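Side-chain contacts in kelch repeat and BTB domain-containing protein A55 (Vaccinia virus WR, PDB 6I2M), which probably acts as a substrate-specific adapter of CUL3-containing E3 ubiquitin ligases, directing host proteins to ubiquitination and degradation by the proteasome: residues E30-H35 / L67-V72; Y93-A98 / Y133-I138. One frame throughout, in Å; residues are numbered along the deposited sequence.

Contact 1 (E30-H35 / L67-V72); sequences ERINAH and LDYQSV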
loop_
_atom_site.group_PDB
_atom_site.type_symbol
_atom_site.label_atom_id
_atom_site.label_comp_id
_atom_site.label_asym_id
_atom_site.label_seq_id
_atom_site.Cartn_x
_atom_site.Cartn_y
_atom_site.Cartn_z
ATOM N N GLU A 30 -14.747 6.075 22.985
ATOM C CA GLU A 30 -14.632 6.079 21.524
ATOM C C GLU A 30 -14.075 4.755 20.990
ATOM O O GLU A 30 -13.235 4.130 21.643
ATOM C CB GLU A 30 -13.759 7.255 21.057
ATOM C CG GLU A 30 -14.353 8.633 21.316
ATOM C CD GLU A 30 -15.268 9.214 20.251
ATOM O OE1 GLU A 30 -15.741 8.455 19.374
ATOM O OE2 GLU A 30 -15.517 10.440 20.302
ATOM N N ARG A 31 -14.539 4.339 19.794
ATOM C CA ARG A 31 -14.127 3.091 19.141
ATOM C C ARG A 31 -13.688 3.301 17.689
ATOM O O ARG A 31 -14.381 3.980 16.927
ATOM C CB ARG A 31 -15.253 2.044 19.206
ATOM C CG ARG A 31 -15.392 1.360 20.559
ATOM C CD ARG A 31 -16.582 0.424 20.579
ATOM N NE ARG A 31 -16.600 -0.411 21.781
ATOM C CZ ARG A 31 -16.167 -1.667 21.830
ATOM N NH1 ARG A 31 -15.679 -2.253 20.744
ATOM N NH2 ARG A 31 -16.225 -2.349 22.966
ATOM N N ILE A 32 -12.531 2.714 17.314
ATOM C CA ILE A 32 -11.969 2.772 15.957
ATOM C C ILE A 32 -11.752 1.338 15.458
ATOM O O ILE A 32 -10.984 0.588 16.064
ATOM C CB ILE A 32 -10.659 3.618 15.856
ATOM C CG1 ILE A 32 -10.779 4.988 16.565
ATOM C CG2 ILE A 32 -10.225 3.786 14.387
ATOM C CD1 ILE A 32 -9.466 5.512 17.165
ATOM N N ASN A 33 -12.430 0.966 14.358
ATOM C CA ASN A 33 -12.326 -0.360 13.751
ATOM C C ASN A 33 -11.288 -0.366 12.629
ATOM O O ASN A 33 -11.329 0.491 11.742
ATOM C CB ASN A 33 -13.688 -0.845 13.248
ATOM C CG ASN A 33 -14.651 -1.202 14.352
ATOM O OD1 ASN A 33 -14.568 -2.273 14.963
ATOM N ND2 ASN A 33 -15.595 -0.315 14.627
ATOM N N ALA A 34 -10.346 -1.322 12.684
ATOM C CA ALA A 34 -9.272 -1.470 11.701
ATOM C C ALA A 34 -8.908 -2.946 11.456
ATOM O O ALA A 34 -9.620 -3.843 11.918
ATOM C CB ALA A 34 -8.046 -0.681 12.149
ATOM N N HIS A 35 -7.812 -3.187 10.713
ATOM C CA HIS A 35 -7.305 -4.521 10.384
ATOM C C HIS A 35 -5.977 -4.767 11.109
ATOM O O HIS A 35 -5.126 -3.872 11.142
ATOM C CB HIS A 35 -7.135 -4.673 8.863
ATOM C CG HIS A 35 -8.355 -4.288 8.082
ATOM N ND1 HIS A 35 -8.662 -2.962 7.829
ATOM C CD2 HIS A 35 -9.311 -5.068 7.530
ATOM C CE1 HIS A 35 -9.787 -2.979 7.134
ATOM N NE2 HIS A 35 -10.218 -4.223 6.932
ATOM N N LEU A 67 -3.896 7.514 25.925
ATOM C CA LEU A 67 -3.476 8.313 24.768
ATOM C C LEU A 67 -4.634 9.183 24.244
ATOM O O LEU A 67 -5.799 8.854 24.477
ATOM C CB LEU A 67 -2.942 7.403 23.641
ATOM C CG LEU A 67 -1.747 6.493 23.968
ATOM C CD1 LEU A 67 -1.715 5.296 23.046
ATOM C CD2 LEU A 67 -0.426 7.248 23.901
ATOM N N ASP A 68 -4.307 10.285 23.534
ATOM C CA ASP A 68 -5.275 11.225 22.953
ATOM C C ASP A 68 -6.018 10.587 21.767
ATOM O O ASP A 68 -5.369 10.054 20.867
ATOM C CB ASP A 68 -4.559 12.523 22.530
ATOM C CG ASP A 68 -5.469 13.583 21.947
ATOM O OD1 ASP A 68 -5.605 13.629 20.706
ATOM O OD2 ASP A 68 -6.042 14.371 22.730
ATOM N N TYR A 69 -7.373 10.642 21.777
ATOM C CA TYR A 69 -8.242 10.054 20.743
ATOM C C TYR A 69 -7.991 10.598 19.333
ATOM O O TYR A 69 -7.757 9.801 18.424
ATOM C CB TYR A 69 -9.741 10.161 21.110
ATOM C CG TYR A 69 -10.678 9.852 19.956
ATOM C CD1 TYR A 69 -10.771 8.565 19.431
ATOM C CD2 TYR A 69 -11.454 10.851 19.376
ATOM C CE1 TYR A 69 -11.607 8.283 18.351
ATOM C CE2 TYR A 69 -12.303 10.578 18.302
ATOM C CZ TYR A 69 -12.379 9.290 17.796
ATOM O OH TYR A 69 -13.214 9.008 16.743
ATOM N N GLN A 70 -8.082 11.936 19.145
ATOM C CA GLN A 70 -7.881 12.596 17.850
ATOM C C GLN A 70 -6.486 12.311 17.282
ATOM O O GLN A 70 -6.336 12.205 16.065
ATOM C CB GLN A 70 -8.168 14.109 17.946
ATOM C CG GLN A 70 -8.349 14.831 16.598
ATOM C CD GLN A 70 -9.489 14.312 15.744
ATOM O OE1 GLN A 70 -10.596 14.029 16.223
ATOM N NE2 GLN A 70 -9.242 14.186 14.448
ATOM N N SER A 71 -5.488 12.134 18.171
ATOM C CA SER A 71 -4.112 11.795 17.819
ATOM C C SER A 71 -4.055 10.364 17.261
ATOM O O SER A 71 -3.545 10.176 16.158
ATOM C CB SER A 71 -3.201 11.942 19.034
ATOM O OG SER A 71 -1.856 11.621 18.725
ATOM N N VAL A 72 -4.621 9.375 18.000
ATOM C CA VAL A 72 -4.680 7.955 17.612
ATOM C C VAL A 72 -5.456 7.789 16.290
ATOM O O VAL A 72 -4.960 7.120 15.384
ATOM C CB VAL A 72 -5.224 7.033 18.751
ATOM C CG1 VAL A 72 -5.364 5.584 18.291
ATOM C CG2 VAL A 72 -4.342 7.095 19.993
#
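The phenol ring of Tyr69 carries the folded side chain of Glu30 on one face, while the tip of Ile32 meets its CE1 corner obliquely. Glu30 CG sits above the middle of the ring in a CH-pi contact, 3.9 Å from the centroid of Tyr69 and only 2° off the ring normal. Beside it Glu30 CB comes within 3.6 Å of Tyr69 CE1. A sharp bend at chi2 (-88°) lays the chain of Glu30 across the ring face. The carboxylate therefore ends up stacked, its plane 4° from that of the ring, with Glu30 CD 3.8 Å from Tyr69 CZ. Ile32 sends CD1 to Tyr69 CE1 at 3.7 Å and, more loosely, to Val72 CG1 at 4.3 Å. Along strand 30-34 the side chains of Glu30 and Ile32 start toward helix 69-79 and that of Arg31 between them starts away; Arg31 NH2 makes a salt bridge with Glu61. Asp68 is the N-cap just before helix 69-79, and its OD1 accepts from Ser71 N at 2.9 Å; this capping bond secures the first turn, which carries Tyr69 and Val72. Ile27 of the adjoining strand also touches Ile32, Tyr69 and Val72, joining this corner to the BTB core. Branched aliphatics suit the buried part, whereas tyrosine and glutamate, each part apolar and part polar, suit a partly exposed border. The chemistry thus combines CH-pi contact, a stacked carboxylate and the apolar contacts of Ile32; an anion over a pi face probably gains little electrostatically, so dispersion likely holds the stack, helped by Glu30's exposed setting.

Contact 2 (Y93-A98 / Y133-I138); sequences YILSTA and YNNKKI
Ser96 lies over one face of the Tyr133 ring, its hydroxyl displaced from the middle toward the rim. OG stands 3.3 Å above the ring plane and equally far from Tyr133 CE1, with Ser96 CB following at 3.7 Å from the same carbon. Chi1 of -67° sets OG beside the backbone N of Ser96, and there the hydroxyl hydrogen-bonds to Tyr129 OH, with a weak bond to Lys92 O besides. The ring thus covers a hydroxyl that already has polar partners, and serine is small enough to let the aromatic come this close to the helix. Tyr129 meets the Tyr133 ring as well, their planes about 35° apart.

One residue earlier, Leu95 reaches across to Ile138, tip to tip, CD2 to CD1 at 3.8 Å. Asn135 stands next to this pair, its ND2 4.2 Å from Leu95 CD2. As N-cap of helix 136-147, Asn135 accepts from Ile138 N on OD1, at 3.1 Å and with an N-H...O angle of 164°; its ND2 gives a hydrogen bond to Glu111, so both ends of the amide are used. The cap thereby holds the first turn, from which Ile138 starts toward helix 91-101. Here helix 91-101 of the BTB domain packs against the turn 133-135 and the start of helix 136-147, a junction characteristic of BTB-BACK proteins, in which a helical BACK region follows the BTB fold.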
loop_
_atom_site.group_PDB
_atom_site.type_symbol
_atom_site.label_atom_id
_atom_site.label_comp_id
_atom_site.label_asym_id
_atom_site.label_seq_id
_atom_site.Cartn_x
_atom_site.Cartn_y
_atom_site.Cartn_z
ATOM N N TYR A 93 1.063 16.535 20.366
ATOM C CA TYR A 93 0.384 15.329 20.845
ATOM C C TYR A 93 0.491 14.141 19.882
ATOM O O TYR A 93 0.482 13.000 20.348
ATOM C CB TYR A 93 -1.081 15.631 21.210
ATOM C CG TYR A 93 -1.237 16.796 22.168
ATOM C CD1 TYR A 93 -1.029 16.634 23.535
ATOM C CD2 TYR A 93 -1.579 18.063 21.704
ATOM C CE1 TYR A 93 -1.157 17.705 24.418
ATOM C CE2 TYR A 93 -1.710 19.141 22.578
ATOM C CZ TYR A 93 -1.499 18.957 23.935
ATOM O OH TYR A 93 -1.632 20.017 24.801
ATOM N N ILE A 94 0.604 14.397 18.558
ATOM C CA ILE A 94 0.733 13.343 17.537
ATOM C C ILE A 94 2.107 12.650 17.651
ATOM O O ILE A 94 2.176 11.426 17.528
ATOM C CB ILE A 94 0.394 13.840 16.093
ATOM C CG1 ILE A 94 -1.061 14.371 16.024
ATOM C CG2 ILE A 94 0.602 12.726 15.041
ATOM C CD1 ILE A 94 -1.383 15.278 14.831
ATOM N N LEU A 95 3.176 13.423 17.941
ATOM C CA LEU A 95 4.535 12.901 18.114
ATOM C C LEU A 95 4.650 11.978 19.339
ATOM O O LEU A 95 5.288 10.928 19.238
ATOM C CB LEU A 95 5.566 14.051 18.173
ATOM C CG LEU A 95 7.050 13.671 18.336
ATOM C CD1 LEU A 95 7.624 13.074 17.062
ATOM C CD2 LEU A 95 7.870 14.866 18.745
ATOM N N SER A 96 4.023 12.359 20.475
ATOM C CA SER A 96 4.014 11.594 21.733
ATOM C C SER A 96 3.394 10.207 21.563
ATOM O O SER A 96 3.946 9.220 22.059
ATOM C CB SER A 96 3.261 12.355 22.820
ATOM O OG SER A 96 3.937 13.542 23.194
ATOM N N THR A 97 2.246 10.142 20.862
ATOM C CA THR A 97 1.507 8.910 20.588
ATOM C C THR A 97 2.265 8.047 19.570
ATOM O O THR A 97 2.310 6.824 19.726
ATOM C CB THR A 97 0.069 9.231 20.158
ATOM O OG1 THR A 97 -0.471 10.262 20.989
ATOM C CG2 THR A 97 -0.833 8.015 20.199
ATOM N N ALA A 98 2.871 8.689 18.543
ATOM C CA ALA A 98 3.666 8.018 17.511
ATOM C C ALA A 98 4.936 7.411 18.104
ATOM O O ALA A 98 5.397 6.382 17.615
ATOM C CB ALA A 98 4.023 8.988 16.396
ATOM N N TYR A 133 9.413 14.310 27.509
ATOM C CA TYR A 133 9.328 13.121 26.656
ATOM C C TYR A 133 10.698 12.582 26.185
ATOM O O TYR A 133 10.748 11.746 25.278
ATOM C CB TYR A 133 8.376 13.380 25.472
ATOM C CG TYR A 133 6.923 13.495 25.884
ATOM C CD1 TYR A 133 6.079 12.389 25.857
ATOM C CD2 TYR A 133 6.392 14.711 26.309
ATOM C CE1 TYR A 133 4.742 12.489 26.239
ATOM C CE2 TYR A 133 5.057 14.823 26.692
ATOM C CZ TYR A 133 4.235 13.709 26.655
ATOM O OH TYR A 133 2.918 13.821 27.033
ATOM N N ASN A 134 11.796 13.031 26.840
ATOM C CA ASN A 134 13.196 12.628 26.615
ATOM C C ASN A 134 13.622 12.609 25.122
ATOM O O ASN A 134 14.347 11.707 24.690
ATOM C CB ASN A 134 13.478 11.273 27.305
ATOM C CG ASN A 134 14.923 11.005 27.680
ATOM O OD1 ASN A 134 15.838 11.801 27.423
ATOM N ND2 ASN A 134 15.158 9.861 28.306
ATOM N N ASN A 135 13.177 13.618 24.346
ATOM C CA ASN A 135 13.513 13.747 22.927
ATOM C C ASN A 135 14.698 14.708 22.788
ATOM O O ASN A 135 14.500 15.907 22.583
ATOM C CB ASN A 135 12.293 14.216 22.114
ATOM C CG ASN A 135 12.437 14.061 20.618
ATOM O OD1 ASN A 135 13.307 14.659 19.976
ATOM N ND2 ASN A 135 11.564 13.266 20.021
ATOM N N LYS A 136 15.930 14.169 22.918
ATOM C CA LYS A 136 17.197 14.912 22.854
ATOM C C LYS A 136 17.446 15.641 21.523
ATOM O O LYS A 136 18.200 16.617 21.503
ATOM C CB LYS A 136 18.384 14.000 23.201
ATOM C CG LYS A 136 18.640 13.891 24.697
ATOM C CD LYS A 136 19.861 13.028 25.005
ATOM C CE LYS A 136 20.274 13.103 26.458
ATOM N NZ LYS A 136 19.345 12.357 27.351
ATOM N N LYS A 137 16.811 15.175 20.424
ATOM C CA LYS A 137 16.917 15.762 19.087
ATOM C C LYS A 137 16.258 17.147 19.059
ATOM O O LYS A 137 16.898 18.119 18.654
ATOM C CB LYS A 137 16.285 14.827 18.039
ATOM C CG LYS A 137 16.582 15.210 16.596
ATOM C CD LYS A 137 15.817 14.332 15.621
ATOM C CE LYS A 137 16.071 14.734 14.191
ATOM N NZ LYS A 137 15.305 13.888 13.240
ATOM N N ILE A 138 14.989 17.233 19.506
ATOM C CA ILE A 138 14.226 18.482 19.565
ATOM C C ILE A 138 14.673 19.319 20.783
ATOM O O ILE A 138 14.708 20.546 20.682
ATOM C CB ILE A 138 12.686 18.220 19.477
ATOM C CG1 ILE A 138 12.323 17.616 18.095
ATOM C CG2 ILE A 138 11.853 19.496 19.746
ATOM C CD1 ILE A 138 11.001 16.866 18.017
#

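From the N terminus, helix 4-17 and strand 23-27 lead into strand 30-34; two short helices and strand 61-63 follow before helix 69-79 returns to strand 30-34, and contact 1 closes this loop of 31 residues within the BTB domain. Contact 2 opens only later, on helix 91-101, and closes after 34 mostly helical residues at 133-138, in the BACK region. The two loops therefore stand in series, neither nested nor crossed; the centres of the two contacts are about 19 Å apart. Helices 69-79 and 91-101 join them directly: Ser71 OG probably hydrogen-bonds to Thr97 OG1 and Tyr93 O, and Val72 packs on Thr97. Packing thus runs from sheet through paired helices to the BACK region.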